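Local coordinates for protein PML (Homo sapiens, PDB 6IMQ), which organises PML nuclear bodies, whose biogenesis is regulated by oligomerization through its zinc-binding B1-box, at residues V11-K16 / C26-C31. Sequence-based numbering, arbitrary orientation.
With ZN (zinc ion), chain H; ZN (zinc ion), chain I.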
ATOM      1  N   VAL B  11      13.758  -5.316   0.518  1.00 35.50           N
ATOM      2  CA  VAL B  11      14.542  -4.262  -0.106  1.00 33.88           C
ATOM      3  C   VAL B  11      13.923  -3.854  -1.435  1.00 25.92           C
ATOM      4  O   VAL B  11      13.214  -4.627  -2.087  1.00 22.16           O
ATOM      5  CB  VAL B  11      16.016  -4.689  -0.301  1.00 39.12           C
ATOM      6  CG1 VAL B  11      16.707  -4.836   1.051  1.00 39.67           C
ATOM      7  CG2 VAL B  11      16.092  -5.985  -1.088  1.00 41.27           C
ATOM      8  N   CYS B  12      14.189  -2.606  -1.812  1.00 24.22           N
ATOM      9  CA  CYS B  12      13.746  -2.062  -3.085  1.00 25.43           C
ATOM     10  C   CYS B  12      14.211  -2.937  -4.241  1.00 30.22           C
ATOM     11  O   CYS B  12      15.336  -3.440  -4.247  1.00 34.17           O
ATOM     12  CB  CYS B  12      14.300  -0.641  -3.218  1.00 25.75           C
ATOM     13  SG  CYS B  12      13.880   0.194  -4.722  1.00 21.73           S
ATOM     14  N   THR B  13      13.327  -3.123  -5.224  1.00 29.72           N
ATOM     15  CA  THR B  13      13.682  -3.965  -6.359  1.00 31.17           C
ATOM     16  C   THR B  13      14.727  -3.310  -7.250  1.00 29.19           C
ATOM     17  O   THR B  13      15.404  -4.011  -8.011  1.00 27.06           O
ATOM     18  CB  THR B  13      12.443  -4.305  -7.188  1.00 38.30           C
ATOM     19  OG1 THR B  13      11.842  -3.105  -7.687  1.00 44.05           O
ATOM     20  CG2 THR B  13      11.431  -5.073  -6.339  1.00 38.38           C
ATOM     21  N   ARG B  14      14.876  -1.989  -7.158  1.00 27.76           N
ATOM     22  CA  ARG B  14      15.762  -1.213  -8.013  1.00 29.61           C
ATOM     23  C   ARG B  14      17.130  -0.994  -7.381  1.00 38.36           C
ATOM     24  O   ARG B  14      18.156  -1.267  -8.012  1.00 43.66           O
ATOM     25  CB  ARG B  14      15.101   0.132  -8.320  1.00 28.64           C
ATOM     26  CG  ARG B  14      15.939   1.082  -9.141  1.00 32.65           C
ATOM     27  CD  ARG B  14      15.059   2.133  -9.836  1.00 36.83           C
ATOM     28  NE  ARG B  14      15.879   3.087 -10.573  1.00 38.90           N
ATOM     29  CZ  ARG B  14      16.032   4.366 -10.251  1.00 37.54           C
ATOM     30  NH1 ARG B  14      15.392   4.881  -9.212  1.00 40.07           N
ATOM     31  NH2 ARG B  14      16.820   5.137 -10.984  1.00 32.36           N
ATOM     32  N   CYS B  15      17.162  -0.498  -6.145  1.00 39.25           N
ATOM     33  CA  CYS B  15      18.402  -0.207  -5.444  1.00 40.95           C
ATOM     34  C   CYS B  15      18.559  -1.184  -4.274  1.00 43.13           C
ATOM     35  O   CYS B  15      17.953  -2.262  -4.269  1.00 45.20           O
ATOM     36  CB  CYS B  15      18.399   1.260  -5.006  1.00 37.75           C
ATOM     37  SG  CYS B  15      17.271   1.653  -3.642  1.00 36.59           S
ATOM     38  N   LYS B  16      19.363  -0.806  -3.282  1.00 42.56           N
ATOM     39  CA  LYS B  16      19.623  -1.667  -2.138  1.00 43.25           C
ATOM     40  C   LYS B  16      18.943  -1.192  -0.861  1.00 37.36           C
ATOM     41  O   LYS B  16      19.091  -1.839   0.182  1.00 38.64           O
ATOM     42  CB  LYS B  16      21.132  -1.783  -1.894  1.00 51.48           C
ATOM     43  CG  LYS B  16      21.844  -2.849  -2.728  1.00 57.89           C
ATOM     44  CD  LYS B  16      22.295  -2.311  -4.077  1.00 62.33           C
ATOM     45  CE  LYS B  16      23.394  -3.181  -4.684  1.00 65.85           C
ATOM     46  NZ  LYS B  16      24.000  -2.549  -5.892  1.00 65.55           N
ATOM     47  N   CYS B  26       2.868  -3.289 -10.822  1.00 31.88           N
ATOM     48  CA  CYS B  26       4.202  -3.803 -11.112  1.00 32.85           C
ATOM     49  C   CYS B  26       4.486  -5.093 -10.341  1.00 32.52           C
ATOM     50  O   CYS B  26       5.290  -5.913 -10.792  1.00 45.04           O
ATOM     51  CB  CYS B  26       5.281  -2.770 -10.764  1.00 31.10           C
ATOM     52  SG  CYS B  26       5.309  -1.214 -11.670  1.00 36.26           S
ATOM     53  N   GLU B  27       3.864  -5.266  -9.166  1.00 35.79           N
ATOM     54  CA  GLU B  27       4.104  -6.424  -8.286  1.00 40.66           C
ATOM     55  C   GLU B  27       5.503  -6.356  -7.665  1.00 29.66           C
ATOM     56  O   GLU B  27       6.168  -7.375  -7.464  1.00 25.16           O
ATOM     57  CB  GLU B  27       3.895  -7.742  -9.039  1.00 61.33           C
ATOM     58  CG  GLU B  27       5.169  -8.407  -9.594  1.00 78.53           C
ATOM     59  CD  GLU B  27       4.922  -9.233 -10.856  1.00 92.40           C
ATOM     60  OE1 GLU B  27       4.444  -8.654 -11.854  1.00 97.46           O
ATOM     61  OE2 GLU B  27       5.211 -10.452 -10.858  1.00 97.57           O
ATOM     62  N   GLN B  28       5.946  -5.146  -7.340  1.00 26.63           N
ATOM     63  CA  GLN B  28       7.321  -4.939  -6.920  1.00 29.75           C
ATOM     64  C   GLN B  28       7.406  -4.074  -5.672  1.00 25.37           C
ATOM     65  O   GLN B  28       6.527  -3.256  -5.387  1.00 24.29           O
ATOM     66  CB  GLN B  28       8.158  -4.278  -8.024  1.00 40.69           C
ATOM     67  CG  GLN B  28       8.748  -5.227  -9.023  1.00 53.78           C
ATOM     68  CD  GLN B  28       9.410  -4.506 -10.177  1.00 62.94           C
ATOM     69  OE1 GLN B  28       9.626  -3.297 -10.128  1.00 62.52           O
ATOM     70  NE2 GLN B  28       9.726  -5.246 -11.230  1.00 69.41           N
ATOM     71  N   LEU B  29       8.503  -4.259  -4.944  1.00 23.70           N
ATOM     72  CA  LEU B  29       8.827  -3.465  -3.768  1.00 23.44           C
ATOM     73  C   LEU B  29       9.716  -2.288  -4.138  1.00 20.65           C
ATOM     74  O   LEU B  29      10.639  -2.425  -4.949  1.00 19.66           O
ATOM     75  CB  LEU B  29       9.541  -4.333  -2.734  1.00 26.24           C
ATOM     76  CG  LEU B  29       8.733  -5.454  -2.081  1.00 27.46           C
ATOM     77  CD1 LEU B  29       9.662  -6.456  -1.412  1.00 30.47           C
ATOM     78  CD2 LEU B  29       7.761  -4.847  -1.093  1.00 23.99           C
ATOM     79  N   LEU B  30       9.452  -1.133  -3.520  1.00 19.71           N
ATOM     80  CA  LEU B  30      10.228   0.062  -3.812  1.00 22.23           C
ATOM     81  C   LEU B  30      10.546   0.840  -2.544  1.00 22.18           C
ATOM     82  O   LEU B  30       9.745   0.898  -1.607  1.00 21.06           O
ATOM     83  CB  LEU B  30       9.491   0.991  -4.782  1.00 21.57           C
ATOM     84  CG  LEU B  30       9.188   0.438  -6.168  1.00 26.21           C
ATOM     85  CD1 LEU B  30       8.221   1.365  -6.882  1.00 27.61           C
ATOM     86  CD2 LEU B  30      10.468   0.273  -6.957  1.00 29.27           C
ATOM     87  N   CYS B  31      11.738   1.437  -2.520  1.00 23.29           N
ATOM     88  CA  CYS B  31      12.055   2.402  -1.482  1.00 23.90           C
ATOM     89  C   CYS B  31      11.321   3.713  -1.771  1.00 24.07           C
ATOM     90  O   CYS B  31      10.770   3.919  -2.855  1.00 19.02           O
ATOM     91  CB  CYS B  31      13.561   2.633  -1.387  1.00 27.40           C
ATOM     92  SG  CYS B  31      14.308   3.591  -2.722  1.00 27.18           S
TER
HETATM   93 ZN    ZN H 202      15.074   2.208  -4.347  1.00 37.74          ZN
HETATM   94 ZN    ZN I 203       3.972   0.162 -10.628  1.00 34.10          ZN
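The flat carbonyl group of Leu29 is gripped by Thr13 from both faces. The backbone N of Thr13 lies above one face, 2.8 Å from Leu29 O. Thr13 OG1 reaches Leu29 O from the opposite face at 3.1 Å. Threonine suits this place because its hydroxyl adds the second bond while its other branch, CG2, anti to the carbonyl carbon, packs on the Leu29 backbone, 3.3 Å from Leu29 N. The extended Gln28 side chain crosses that of Thr13 at about a right angle, its CB and CG lying against Thr13 CG2, and Gln28 OE1 comes close to OG1 without bonding. The Leu30 methyl CD2 packs beside OG1 and Cys12 SG.

Cys12 does double duty: its SG, anti to the backbone N, binds zinc and accepts a nearly straight bond, Cys31 N to Cys12 SG being 3.3 Å. Arg14 N also donates to this sulfur, and Cys15 N does so weakly, as in zinc knuckles; such donors probably temper the thiolate's charge. Cys15, Cys31 and Cys34 complete the site.

Cys26 serves the second zinc with Cys23, His38 and His44. Strand 28-30, at the edge of this chain's sheet, pairs with strand 21-23. Apolar residues suit both its sides: Leu29 sets CB against Val11 O and reaches Ala10, Ala19 and Leu49, whereas Leu30 packs on Phe35 and His38 of helix 32-41, which Cys31 N-caps.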